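PDB 5HQJ: periplasmic binding protein/LacI transcriptional regulator, which probably binds sugars as the periplasmic solute-binding partner of an ABC transporter, and here holds alpha-D-arabinopyranose between its two lobes. Local coordinates for residues 42-47 with 267-272; 47-52 with 275-280; 141-146 with 213-218. One frame throughout, in Å; residues are numbered along the deposited sequence.

Contact 1 (42-47 with 267-272). With 64K (alpha-D-arabinopyranose), chain B.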
ATOM      1  N   PHE A  42      -5.453   6.020   0.562  1.00 15.63           N
ATOM      2  CA  PHE A  42      -4.938   7.081  -0.298  1.00 14.73           C
ATOM      3  C   PHE A  42      -5.350   8.481   0.091  1.00 13.71           C
ATOM      4  O   PHE A  42      -4.835   9.437  -0.493  1.00 14.55           O
ATOM      5  CB  PHE A  42      -5.344   6.810  -1.749  1.00 17.66           C
ATOM      6  CG  PHE A  42      -4.595   5.663  -2.348  1.00 22.06           C
ATOM      7  CD1 PHE A  42      -3.325   5.847  -2.809  1.00 14.68           C
ATOM      8  CD2 PHE A  42      -5.150   4.406  -2.384  1.00 15.70           C
ATOM      9  CE1 PHE A  42      -2.599   4.765  -3.358  1.00 18.34           C
ATOM     10  CE2 PHE A  42      -4.474   3.310  -2.958  1.00 18.06           C
ATOM     11  CZ  PHE A  42      -3.183   3.485  -3.415  1.00 20.98           C
ATOM     12  N   ASP A  43      -6.304   8.596   1.016  1.00 15.86           N
ATOM     13  CA  ASP A  43      -6.676   9.905   1.549  1.00 14.67           C
ATOM     14  C   ASP A  43      -5.426  10.583   2.078  1.00 18.57           C
ATOM     15  O   ASP A  43      -5.239  11.781   1.884  1.00 13.28           O
ATOM     16  CB  ASP A  43      -7.742   9.777   2.647  1.00 13.02           C
ATOM     17  CG  ASP A  43      -9.159   9.597   2.084  1.00 12.69           C
ATOM     18  OD1 ASP A  43      -9.345   9.486   0.844  1.00 16.59           O
ATOM     19  OD2 ASP A  43     -10.104   9.552   2.913  1.00 18.94           O
ATOM     20  N   ASP A  44      -4.539   9.842   2.725  1.00 13.62           N
ATOM     21  CA  ASP A  44      -3.310  10.447   3.254  1.00 13.37           C
ATOM     22  C   ASP A  44      -2.384  10.906   2.126  1.00 12.92           C
ATOM     23  O   ASP A  44      -1.696  11.917   2.248  1.00 12.22           O
ATOM     24  CB  ASP A  44      -2.533   9.472   4.143  1.00 12.82           C
ATOM     25  CG  ASP A  44      -3.007   9.446   5.612  1.00 15.03           C
ATOM     26  OD1 ASP A  44      -3.560  10.450   6.106  1.00 13.73           O
ATOM     27  OD2 ASP A  44      -2.783   8.398   6.276  1.00 14.24           O
ATOM     28  N   CYS A  45      -2.324  10.142   1.043  1.00 11.33           N
ATOM     29  CA  CYS A  45      -1.494  10.523  -0.077  1.00 11.76           C
ATOM     30  C   CYS A  45      -1.974  11.812  -0.716  1.00 16.13           C
ATOM     31  O   CYS A  45      -1.172  12.697  -1.053  1.00 14.03           O
ATOM     32  CB  CYS A  45      -1.491   9.384  -1.109  1.00 14.26           C
ATOM     33  SG  CYS A  45      -0.836   7.800  -0.511  1.00 14.61           S
ATOM     34  N   ASN A  46      -3.292  11.904  -0.886  1.00 16.72           N
ATOM     35  CA  ASN A  46      -3.940  13.132  -1.299  1.00 13.53           C
ATOM     36  C   ASN A  46      -3.586  14.285  -0.369  1.00 14.73           C
ATOM     37  O   ASN A  46      -3.165  15.347  -0.822  1.00 14.19           O
ATOM     38  CB  ASN A  46      -5.454  12.900  -1.359  1.00 17.38           C
ATOM     39  CG  ASN A  46      -6.199  13.993  -2.111  1.00 21.17           C
ATOM     40  OD1 ASN A  46      -5.598  14.854  -2.751  1.00 17.20           O
ATOM     41  ND2 ASN A  46      -7.523  13.918  -2.080  1.00 23.67           N
ATOM     42  N   LYS A  47      -3.773  14.106   0.935  1.00 12.62           N
ATOM     43  CA  LYS A  47      -3.417  15.170   1.896  1.00 13.18           C
ATOM     44  C   LYS A  47      -1.970  15.691   1.728  1.00 16.80           C
ATOM     45  O   LYS A  47      -1.738  16.912   1.603  1.00 18.12           O
ATOM     46  CB  LYS A  47      -3.633  14.658   3.312  1.00 13.21           C
ATOM     47  CG  LYS A  47      -3.172  15.620   4.395  1.00 36.89           C
ATOM     48  CD  LYS A  47      -3.455  15.063   5.762  1.00 64.79           C
ATOM     49  CE  LYS A  47      -2.998  16.021   6.824  1.00102.89           C
ATOM     50  NZ  LYS A  47      -3.158  15.423   8.165  1.00141.52           N
ATOM     51  N   GLN A 267       3.095   2.533   6.818  1.00 11.74           N
ATOM     52  CA  GLN A 267       3.907   3.133   5.773  1.00 10.16           C
ATOM     53  C   GLN A 267       3.901   4.658   6.015  1.00 11.05           C
ATOM     54  O   GLN A 267       3.436   5.089   7.057  1.00 12.64           O
ATOM     55  CB  GLN A 267       3.359   2.765   4.394  1.00 10.48           C
ATOM     56  CG  GLN A 267       3.100   1.293   4.181  1.00 11.72           C
ATOM     57  CD  GLN A 267       2.597   1.081   2.792  1.00 14.85           C
ATOM     58  OE1 GLN A 267       3.323   1.266   1.830  1.00 11.99           O
ATOM     59  NE2 GLN A 267       1.317   0.702   2.671  1.00 12.65           N
ATOM     60  N   ARG A 268       4.444   5.441   5.085  1.00 10.74           N
ATOM     61  CA  ARG A 268       4.405   6.889   5.163  1.00 10.99           C
ATOM     62  C   ARG A 268       3.665   7.483   3.948  1.00 14.67           C
ATOM     63  O   ARG A 268       4.261   8.080   3.083  1.00 11.45           O
ATOM     64  CB  ARG A 268       5.845   7.447   5.299  1.00 11.30           C
ATOM     65  CG  ARG A 268       6.539   7.067   6.607  1.00 12.04           C
ATOM     66  CD  ARG A 268       7.659   7.992   6.987  1.00 15.12           C
ATOM     67  NE  ARG A 268       8.059   7.730   8.364  1.00 21.15           N
ATOM     68  CZ  ARG A 268       8.898   6.770   8.726  1.00 20.91           C
ATOM     69  NH1 ARG A 268       9.445   5.991   7.811  1.00 15.14           N
ATOM     70  NH2 ARG A 268       9.189   6.601   9.999  1.00 21.69           N
ATOM     71  N   PRO A 269       2.330   7.282   3.871  1.00 12.78           N
ATOM     72  CA  PRO A 269       1.554   7.724   2.697  1.00 11.50           C
ATOM     73  C   PRO A 269       1.521   9.259   2.517  1.00 11.60           C
ATOM     74  O   PRO A 269       1.504   9.771   1.401  1.00 12.01           O
ATOM     75  CB  PRO A 269       0.148   7.134   2.974  1.00 10.99           C
ATOM     76  CG  PRO A 269       0.094   6.874   4.456  1.00 12.44           C
ATOM     77  CD  PRO A 269       1.519   6.498   4.817  1.00 14.19           C
ATOM     78  N   VAL A 270       1.487  10.001   3.627  1.00 12.91           N
ATOM     79  CA  VAL A 270       1.485  11.458   3.568  1.00 12.13           C
ATOM     80  C   VAL A 270       2.788  11.910   2.917  1.00 13.81           C
ATOM     81  O   VAL A 270       2.786  12.741   2.017  1.00 15.03           O
ATOM     82  CB  VAL A 270       1.344  12.108   4.977  1.00 12.26           C
ATOM     83  CG1 VAL A 270       1.254  13.595   4.829  1.00 13.58           C
ATOM     84  CG2 VAL A 270       0.127  11.618   5.645  1.00 12.32           C
ATOM     85  N   THR A 271       3.907  11.393   3.434  1.00 12.31           N
ATOM     86  CA  THR A 271       5.225  11.686   2.943  1.00 13.15           C
ATOM     87  C   THR A 271       5.351  11.279   1.459  1.00 13.59           C
ATOM     88  O   THR A 271       5.955  12.001   0.661  1.00 14.46           O
ATOM     89  CB  THR A 271       6.321  10.991   3.846  1.00 15.21           C
ATOM     90  OG1 THR A 271       6.356  11.598   5.147  1.00 16.03           O
ATOM     91  CG2 THR A 271       7.684  11.089   3.217  1.00 14.06           C
HETATM   92  N   MSE A 272       4.815  10.122   1.076  1.00 12.28           N
HETATM   93  CA  MSE A 272       4.798   9.749  -0.342  1.00 12.37           C
HETATM   94  C   MSE A 272       4.144  10.818  -1.223  1.00 16.00           C
HETATM   95  O   MSE A 272       4.683  11.183  -2.265  1.00 13.01           O
HETATM   96  CB  MSE A 272       4.075   8.411  -0.569  1.00 11.96           C
HETATM   97  CG  MSE A 272       4.779   7.164  -0.038  1.00 12.83           C
HETATM   98 SE   MSE A 272       3.597   5.688  -0.424  1.00 21.15          SE
HETATM   99  CE  MSE A 272       3.955   4.617   1.150  1.00 14.13           C
TER
HETATM  100  O2  64K B 401       0.330   0.175   0.033  1.00 16.25           O
HETATM  101  C2  64K B 401      -1.006  -0.401  -0.156  1.00 23.94           C
HETATM  102  C3  64K B 401      -1.744  -0.249   1.135  1.00 16.72           C
HETATM  103  O3  64K B 401      -1.254  -1.202   2.052  1.00 17.68           O
HETATM  104  C4  64K B 401      -3.234  -0.535   0.982  1.00 25.40           C
HETATM  105  O4  64K B 401      -3.490  -1.925   0.707  1.00 27.04           O
HETATM  106  C5  64K B 401      -3.776   0.242  -0.131  1.00 16.43           C
HETATM  107  O5  64K B 401      -3.120  -0.173  -1.355  1.00 16.05           O
HETATM  108  C1  64K B 401      -1.721   0.328  -1.259  1.00 22.94           C
HETATM  109  O1  64K B 401      -1.083   0.060  -2.447  1.00 12.46           O
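Asp44 and Cys45 press against Pro269 and Val270 where the first turns of helices 42-56 and 269-284 meet, close to one of the inter-lobe crossovers expected of a type I periplasmic binding protein. The chain has just left strand 263-266 of the other lobe's sheet, and Pro269 starts the new helix directly after Arg268 at the N-cap position.

Asp44 and Pro269 are laid alongside one another, their side chains heading in a common direction, with Asp44 CB 3.7 Å from Pro269 CG. Val270 crosses Asp44 at a slant and sets its CG2 methyl against Asp44 CB, also at 3.7 Å. The Asp44 carboxylate is folded back beside its own backbone N (chi1 -85°), which brings OD2 up beside Pro269 CG, where it also forms a salt bridge to Lys311 NZ, from the last residue of the chain. Lys311 is thereby tied to both helices, since it also hydrogen-bonds Thr271. Cys45 lies on the buried side, its SG 3.7 Å from Pro269 CB.

The backbones come near enough to exchange weak CA-H...O contacts in both directions: Val270 CA reaches Asp44 O at 3.5 Å, and Cys45 CA reaches Pro269 O at 3.4 Å. This closeness is consistent with the small side chains at the crossing.

Just before the proline, Gln267 extends away from the helix pair into the sugar site. Thr130 OG1 bonds its OE1 and Asp247 OD1 its NE2, so both ends of the amide are held and its rotation is probably fixed. The remaining N-H of NE2 points almost straight at O2 of the arabinopyranose, 2.9 Å away, with 174° at the hydrogen.

Contact 2 (47-52 with 275-280)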
ATOM      1  N   LYS A  47      -3.773  14.106   0.935  1.00 12.62           N
ATOM      2  CA  LYS A  47      -3.417  15.170   1.896  1.00 13.18           C
ATOM      3  C   LYS A  47      -1.970  15.691   1.728  1.00 16.80           C
ATOM      4  O   LYS A  47      -1.738  16.912   1.603  1.00 18.12           O
ATOM      5  CB  LYS A  47      -3.633  14.658   3.312  1.00 13.21           C
ATOM      6  CG  LYS A  47      -3.172  15.620   4.395  1.00 36.89           C
ATOM      7  CD  LYS A  47      -3.455  15.063   5.762  1.00 64.79           C
ATOM      8  CE  LYS A  47      -2.998  16.021   6.824  1.00102.89           C
ATOM      9  NZ  LYS A  47      -3.158  15.423   8.165  1.00141.52           N
ATOM     10  N   GLY A  48      -1.016  14.775   1.646  1.00 12.02           N
ATOM     11  CA  GLY A  48       0.380  15.148   1.546  1.00 16.06           C
ATOM     12  C   GLY A  48       0.659  15.805   0.202  1.00 16.42           C
ATOM     13  O   GLY A  48       1.388  16.775   0.115  1.00 14.29           O
ATOM     14  N   ALA A  49       0.069  15.285  -0.870  1.00 17.94           N
ATOM     15  CA  ALA A  49       0.291  15.890  -2.183  1.00 15.69           C
ATOM     16  C   ALA A  49      -0.327  17.300  -2.258  1.00 17.36           C
ATOM     17  O   ALA A  49       0.289  18.242  -2.771  1.00 16.24           O
ATOM     18  CB  ALA A  49      -0.269  14.979  -3.282  1.00 17.36           C
ATOM     19  N   LYS A  50      -1.533  17.446  -1.731  1.00 18.80           N
ATOM     20  CA  LYS A  50      -2.257  18.706  -1.780  1.00 18.84           C
ATOM     21  C   LYS A  50      -1.494  19.745  -0.971  1.00 14.50           C
ATOM     22  O   LYS A  50      -1.305  20.869  -1.431  1.00 18.66           O
ATOM     23  CB  LYS A  50      -3.679  18.503  -1.264  1.00 23.51           C
ATOM     24  CG  LYS A  50      -4.518  19.753  -1.153  1.00 32.80           C
ATOM     25  CD  LYS A  50      -4.818  20.373  -2.493  1.00 59.72           C
ATOM     26  CE  LYS A  50      -5.756  21.559  -2.331  1.00 97.27           C
ATOM     27  NZ  LYS A  50      -6.920  21.250  -1.442  1.00122.17           N
ATOM     28  N   THR A  51      -1.021  19.363   0.217  1.00 17.14           N
ATOM     29  CA  THR A  51      -0.173  20.244   1.030  1.00 18.84           C
ATOM     30  C   THR A  51       1.079  20.714   0.261  1.00 17.37           C
ATOM     31  O   THR A  51       1.378  21.912   0.207  1.00 16.46           O
ATOM     32  CB  THR A  51       0.248  19.533   2.313  1.00 18.82           C
ATOM     33  OG1 THR A  51      -0.917  19.178   3.058  1.00 19.94           O
ATOM     34  CG2 THR A  51       1.101  20.443   3.165  1.00 18.77           C
ATOM     35  N   ALA A  52       1.779  19.795  -0.388  1.00 18.84           N
ATOM     36  CA  ALA A  52       3.000  20.169  -1.095  1.00 15.51           C
ATOM     37  C   ALA A  52       2.706  21.041  -2.307  1.00 17.11           C
ATOM     38  O   ALA A  52       3.452  21.983  -2.611  1.00 17.16           O
ATOM     39  CB  ALA A  52       3.768  18.938  -1.518  1.00 15.43           C
ATOM     40  N   LEU A 275       6.357  14.082  -1.270  1.00 14.07           N
ATOM     41  CA  LEU A 275       7.534  13.864  -2.121  1.00 14.34           C
ATOM     42  C   LEU A 275       7.162  13.716  -3.577  1.00 14.44           C
ATOM     43  O   LEU A 275       7.868  14.218  -4.447  1.00 17.55           O
ATOM     44  CB  LEU A 275       8.293  12.620  -1.672  1.00 15.88           C
ATOM     45  CG  LEU A 275       9.006  12.769  -0.330  1.00 17.64           C
ATOM     46  CD1 LEU A 275       9.536  11.419   0.030  1.00 18.70           C
ATOM     47  CD2 LEU A 275      10.141  13.851  -0.331  1.00 20.81           C
ATOM     48  N   ALA A 276       6.049  13.054  -3.850  1.00 16.54           N
ATOM     49  CA  ALA A 276       5.641  12.885  -5.253  1.00 14.16           C
ATOM     50  C   ALA A 276       5.473  14.251  -5.931  1.00 20.84           C
ATOM     51  O   ALA A 276       5.975  14.488  -7.036  1.00 19.82           O
ATOM     52  CB  ALA A 276       4.383  12.099  -5.340  1.00 17.43           C
ATOM     53  N   VAL A 277       4.773  15.169  -5.277  1.00 17.60           N
ATOM     54  CA  VAL A 277       4.580  16.492  -5.866  1.00 16.27           C
ATOM     55  C   VAL A 277       5.887  17.275  -5.930  1.00 16.49           C
ATOM     56  O   VAL A 277       6.241  17.845  -6.976  1.00 19.64           O
ATOM     57  CB  VAL A 277       3.512  17.285  -5.093  1.00 17.92           C
ATOM     58  CG1 VAL A 277       3.484  18.704  -5.547  1.00 17.74           C
ATOM     59  CG2 VAL A 277       2.134  16.651  -5.301  1.00 19.12           C
ATOM     60  N   ASP A 278       6.635  17.294  -4.826  1.00 19.46           N
ATOM     61  CA  ASP A 278       7.908  17.977  -4.797  1.00 21.33           C
ATOM     62  C   ASP A 278       8.906  17.507  -5.858  1.00 27.00           C
ATOM     63  O   ASP A 278       9.561  18.336  -6.500  1.00 24.21           O
ATOM     64  CB  ASP A 278       8.510  17.840  -3.409  1.00 20.97           C
ATOM     65  CG  ASP A 278       7.946  18.857  -2.435  1.00 32.82           C
ATOM     66  OD1 ASP A 278       7.492  19.939  -2.886  1.00 29.31           O
ATOM     67  OD2 ASP A 278       7.975  18.575  -1.229  1.00 35.43           O
ATOM     68  N   HIS A 279       9.006  16.199  -6.080  1.00 19.01           N
ATOM     69  CA  HIS A 279       9.882  15.714  -7.131  1.00 21.90           C
ATOM     70  C   HIS A 279       9.297  15.941  -8.526  1.00 25.38           C
ATOM     71  O   HIS A 279      10.042  16.202  -9.468  1.00 22.69           O
ATOM     72  CB  HIS A 279      10.212  14.251  -6.877  1.00 16.00           C
ATOM     73  CG  HIS A 279      11.258  14.086  -5.821  1.00 16.05           C
ATOM     74  ND1 HIS A 279      12.612  14.251  -6.077  1.00 21.42           N
ATOM     75  CD2 HIS A 279      11.151  13.854  -4.494  1.00 17.99           C
ATOM     76  CE1 HIS A 279      13.285  14.077  -4.955  1.00 19.25           C
ATOM     77  NE2 HIS A 279      12.426  13.826  -3.977  1.00 20.99           N
ATOM     78  N   LEU A 280       7.978  15.891  -8.666  1.00 25.44           N
ATOM     79  CA  LEU A 280       7.404  16.239  -9.958  1.00 26.71           C
ATOM     80  C   LEU A 280       7.770  17.687 -10.286  1.00 32.37           C
ATOM     81  O   LEU A 280       8.265  17.991 -11.377  1.00 27.91           O
ATOM     82  CB  LEU A 280       5.894  16.046  -9.960  1.00 22.60           C
ATOM     83  CG  LEU A 280       5.367  14.633 -10.264  1.00 25.56           C
ATOM     84  CD1 LEU A 280       3.843  14.634 -10.309  1.00 19.56           C
ATOM     85  CD2 LEU A 280       5.924  14.069 -11.577  1.00 20.63           C
TER
HETATM   86  O   HOH W   1       6.172  22.017  -1.938  1.00 31.03           O
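Ala49 and Val277 mark the place where helices 42-56 and 269-284 run past each other in roughly the same direction. The short segments are inclined by 38°, and their axes approach to 8.1 Å; the CA atoms of Ala49 and Val277 are 5.7 Å apart. Spacing this close for two helices fits the small residues on the 47-52 side, which offers two alanines one turn apart.

Val277 fills the interval between those alanines with both of its branches. Its CG1 is anti to the backbone N (chi1 170°), and its two methyls divide the alanines between them: CG2 meets Ala49 CB at 3.6 Å and also rests near the Ala49 carbonyl oxygen, while CG1 and the CB branch point face the Ala52 methyl, with Val277 CB 3.9 Å from Ala52 CB.

At Ala52 a polar link joins the apolar one. A water donates to Ala52 O over 2.8 Å and to Asp278 OD1 over 2.6 Å, so that a main-chain oxygen and a carboxylate, both acceptors, are joined without having to face each other directly. On the outer side of its helix, Thr51 OG1 adds a second bond to Lys47 O, which already accepts from Thr51 N; the two donors come from opposite faces of the carbonyl plane.

Ala49 also touches Tyr60 of strand 59-62, and Ala276 touches Leu113 of strand 111-115. The two helices lie side by side on the parallel sheet of the first lobe, as in the Rossmann-like alpha/beta/alpha sandwich of type I periplasmic binding proteins.

Contact 3 (141-146 with 213-218). With 64K (alpha-D-arabinopyranose), chain B.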
ATOM      1  N   GLU A 141       9.659 -11.932  10.682  1.00 11.95           N
ATOM      2  CA  GLU A 141      10.469 -12.008  11.900  1.00 12.82           C
ATOM      3  C   GLU A 141       9.605 -11.743  13.120  1.00 12.26           C
ATOM      4  O   GLU A 141       9.714 -12.433  14.142  1.00 13.02           O
ATOM      5  CB  GLU A 141      11.616 -11.010  11.849  1.00 18.45           C
ATOM      6  CG  GLU A 141      12.538 -11.227  10.691  1.00 64.41           C
ATOM      7  CD  GLU A 141      13.361 -10.000  10.316  1.00117.94           C
ATOM      8  OE1 GLU A 141      14.171 -10.103   9.371  1.00115.82           O
ATOM      9  OE2 GLU A 141      13.194  -8.934  10.944  1.00142.56           O
ATOM     10  N   THR A 142       8.755 -10.727  13.030  1.00 11.00           N
ATOM     11  CA  THR A 142       7.869 -10.403  14.120  1.00 13.01           C
ATOM     12  C   THR A 142       6.996 -11.619  14.473  1.00 10.02           C
ATOM     13  O   THR A 142       6.836 -12.025  15.643  1.00 13.92           O
ATOM     14  CB  THR A 142       6.988  -9.202  13.773  1.00 11.46           C
ATOM     15  OG1 THR A 142       7.784  -8.010  13.531  1.00 17.28           O
ATOM     16  CG2 THR A 142       6.007  -8.952  14.912  1.00 16.99           C
HETATM   17  N   MSE A 143       6.384 -12.223  13.450  1.00  9.48           N
HETATM   18  CA  MSE A 143       5.570 -13.386  13.675  1.00 11.59           C
HETATM   19  C   MSE A 143       6.343 -14.578  14.252  1.00 13.91           C
HETATM   20  O   MSE A 143       5.877 -15.246  15.161  1.00 12.18           O
HETATM   21  CB  MSE A 143       4.891 -13.793  12.353  1.00 12.69           C
HETATM   22  CG  MSE A 143       3.921 -14.962  12.518  1.00  7.61           C
HETATM   23 SE   MSE A 143       2.271 -14.395  13.411  1.00 16.39          SE
HETATM   24  CE  MSE A 143       1.363 -13.406  11.988  1.00 12.11           C
ATOM     25  N   GLY A 144       7.525 -14.848  13.702  1.00 11.44           N
ATOM     26  CA  GLY A 144       8.316 -15.986  14.105  1.00 11.48           C
ATOM     27  C   GLY A 144       8.702 -15.888  15.564  1.00 14.96           C
ATOM     28  O   GLY A 144       8.622 -16.873  16.293  1.00 13.09           O
ATOM     29  N   LYS A 145       9.059 -14.689  15.989  1.00 15.56           N
ATOM     30  CA  LYS A 145       9.390 -14.436  17.391  1.00 14.40           C
ATOM     31  C   LYS A 145       8.132 -14.610  18.249  1.00 17.11           C
ATOM     32  O   LYS A 145       8.120 -15.352  19.248  1.00 19.23           O
ATOM     33  CB  LYS A 145       9.997 -13.046  17.526  1.00 16.97           C
ATOM     34  CG  LYS A 145      10.519 -12.682  18.896  1.00 41.51           C
ATOM     35  CD  LYS A 145      11.150 -11.288  18.826  1.00100.79           C
ATOM     36  CE  LYS A 145      11.926 -10.914  20.079  1.00103.33           C
ATOM     37  NZ  LYS A 145      11.093 -10.942  21.309  1.00109.54           N
ATOM     38  N   ALA A 146       7.029 -14.008  17.815  1.00 17.36           N
ATOM     39  CA  ALA A 146       5.790 -14.091  18.588  1.00 13.12           C
ATOM     40  C   ALA A 146       5.268 -15.506  18.778  1.00 16.80           C
ATOM     41  O   ALA A 146       4.712 -15.823  19.840  1.00 19.73           O
ATOM     42  CB  ALA A 146       4.717 -13.231  17.942  1.00 12.92           C
ATOM     43  N   GLY A 213      -1.450 -17.829  13.548  1.00  9.56           N
ATOM     44  CA  GLY A 213      -1.236 -16.468  13.115  1.00  8.27           C
ATOM     45  C   GLY A 213      -1.882 -16.088  11.788  1.00  7.61           C
ATOM     46  O   GLY A 213      -2.076 -16.923  10.914  1.00  7.97           O
ATOM     47  N   ILE A 214      -2.163 -14.801  11.619  1.00  7.76           N
ATOM     48  CA  ILE A 214      -2.614 -14.230  10.359  1.00  7.16           C
ATOM     49  C   ILE A 214      -1.828 -12.967  10.020  1.00  9.57           C
ATOM     50  O   ILE A 214      -1.661 -12.074  10.847  1.00  7.76           O
ATOM     51  CB  ILE A 214      -4.115 -13.865  10.359  1.00  9.79           C
ATOM     52  CG1 ILE A 214      -4.956 -15.073  10.712  1.00 12.06           C
ATOM     53  CG2 ILE A 214      -4.525 -13.240   8.994  1.00 10.14           C
ATOM     54  CD1 ILE A 214      -6.488 -14.767  10.861  1.00 15.56           C
ATOM     55  N   PHE A 215      -1.430 -12.862   8.772  1.00  6.79           N
ATOM     56  CA  PHE A 215      -0.865 -11.633   8.201  1.00  6.81           C
ATOM     57  C   PHE A 215      -1.870 -10.968   7.269  1.00  7.79           C
ATOM     58  O   PHE A 215      -2.358 -11.636   6.325  1.00  8.33           O
ATOM     59  CB  PHE A 215       0.349 -11.897   7.326  1.00  6.35           C
ATOM     60  CG  PHE A 215       1.500 -12.603   7.976  1.00  6.14           C
ATOM     61  CD1 PHE A 215       1.532 -13.994   8.053  1.00  5.88           C
ATOM     62  CD2 PHE A 215       2.637 -11.900   8.404  1.00  7.80           C
ATOM     63  CE1 PHE A 215       2.632 -14.662   8.610  1.00  5.71           C
ATOM     64  CE2 PHE A 215       3.703 -12.570   8.951  1.00  6.93           C
ATOM     65  CZ  PHE A 215       3.714 -13.942   9.040  1.00  7.74           C
ATOM     66  N   GLY A 216      -2.135  -9.685   7.465  1.00  7.36           N
ATOM     67  CA  GLY A 216      -2.910  -8.919   6.512  1.00  7.53           C
ATOM     68  C   GLY A 216      -1.946  -7.973   5.824  1.00 10.11           C
ATOM     69  O   GLY A 216      -1.386  -7.101   6.482  1.00 12.45           O
ATOM     70  N   VAL A 217      -1.665  -8.191   4.539  1.00  8.08           N
ATOM     71  CA  VAL A 217      -0.660  -7.405   3.849  1.00  7.78           C
ATOM     72  C   VAL A 217      -1.266  -6.216   3.070  1.00  9.02           C
ATOM     73  O   VAL A 217      -0.524  -5.451   2.430  1.00 13.53           O
ATOM     74  CB  VAL A 217       0.193  -8.258   2.876  1.00 11.13           C
ATOM     75  CG1 VAL A 217       1.025  -9.269   3.685  1.00  8.83           C
ATOM     76  CG2 VAL A 217      -0.651  -8.903   1.716  1.00  8.40           C
ATOM     77  N   SER A 218      -2.596  -6.085   3.088  1.00 10.19           N
ATOM     78  CA  SER A 218      -3.290  -4.948   2.480  1.00 10.23           C
ATOM     79  C   SER A 218      -4.206  -4.279   3.524  1.00 14.19           C
ATOM     80  O   SER A 218      -4.404  -4.804   4.597  1.00 13.75           O
ATOM     81  CB  SER A 218      -4.080  -5.391   1.257  1.00 13.50           C
ATOM     82  OG  SER A 218      -5.195  -6.143   1.649  1.00 14.95           O
TER
HETATM   83  O2  64K B 401       0.330   0.175   0.033  1.00 16.25           O
HETATM   84  C2  64K B 401      -1.006  -0.401  -0.156  1.00 23.94           C
HETATM   85  C3  64K B 401      -1.744  -0.249   1.135  1.00 16.72           C
HETATM   86  O3  64K B 401      -1.254  -1.202   2.052  1.00 17.68           O
HETATM   87  C4  64K B 401      -3.234  -0.535   0.982  1.00 25.40           C
HETATM   88  O4  64K B 401      -3.490  -1.925   0.707  1.00 27.04           O
HETATM   89  C5  64K B 401      -3.776   0.242  -0.131  1.00 16.43           C
HETATM   90  O5  64K B 401      -3.120  -0.173  -1.355  1.00 16.05           O
HETATM   91  C1  64K B 401      -1.721   0.328  -1.259  1.00 22.94           C
HETATM   92  O1  64K B 401      -1.083   0.060  -2.447  1.00 12.46           O
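Met143, a selenomethionine here, leaves helix 132-146 and arches over one face of the ring of Phe215, which comes to meet it from the opposite direction. Contact starts at the root of the side chain: CB lies 3.5 Å from Phe215 CZ, at the far end of the ring. CG follows at 3.6 Å from the same CZ; it is anti to the backbone N (chi1 -176°), which carries the chain out from the helix toward strand 211-216.

The selenium comes next, 4.1 Å from Gly213 CA. It stands obliquely to the Phe215 ring, 5.0 Å from the centroid, a Met-aromatic contact in which the selenium itself is not over the ring centre. Helix and strand here belong to the second lobe, an alpha/beta domain built on a mixed sheet, and their short segments run nearly antiparallel at 166°. Strand 211-216 lies within that sheet, bonded to strand 150-156 on one side and strand 242-246 on the other, and Met143 touches Glu242 and Leu244 of the latter as well.

Bends at both chi2 and chi3 bring the terminal methyl back over the aromatic face. CE sits 3.7 Å from the centroid of Phe215 and only 7° off the ring normal, a centred CH-pi contact, and the same methyl is 3.5 Å from Ile214 O. Phe215 in turn packs on Ile172 and Leu176 of helix 163-176. Beyond the strand the segment runs into the sugar pocket, where Ser218 OG is hydrogen-bonded to Asp192 OD1 and Ser218 CA lies 3.5 Å from O4 of the arabinopyranose.

In the fold
Contacts 1 and 2 are successive parts of one interface between helices 42-56 and 269-284: their centres are 9 Å apart, they share Lys47, and Val270 CG1 packs on Gly48 CA where they join. Contact 3 belongs to the other lobe, its centre about 24 Å from contact 1's and 32 Å from contact 2's, and its segments are nested along the chain inside the loop that each of the others closes. Helix 269-284 belongs to the first lobe although it follows the second lobe's parallel strands in sequence. Contacts 1 and 3 touch the arabinopyranose, one from the crossover through Gln267, the other from the second lobe beside Ser218, consistent with a sugar held in the cleft.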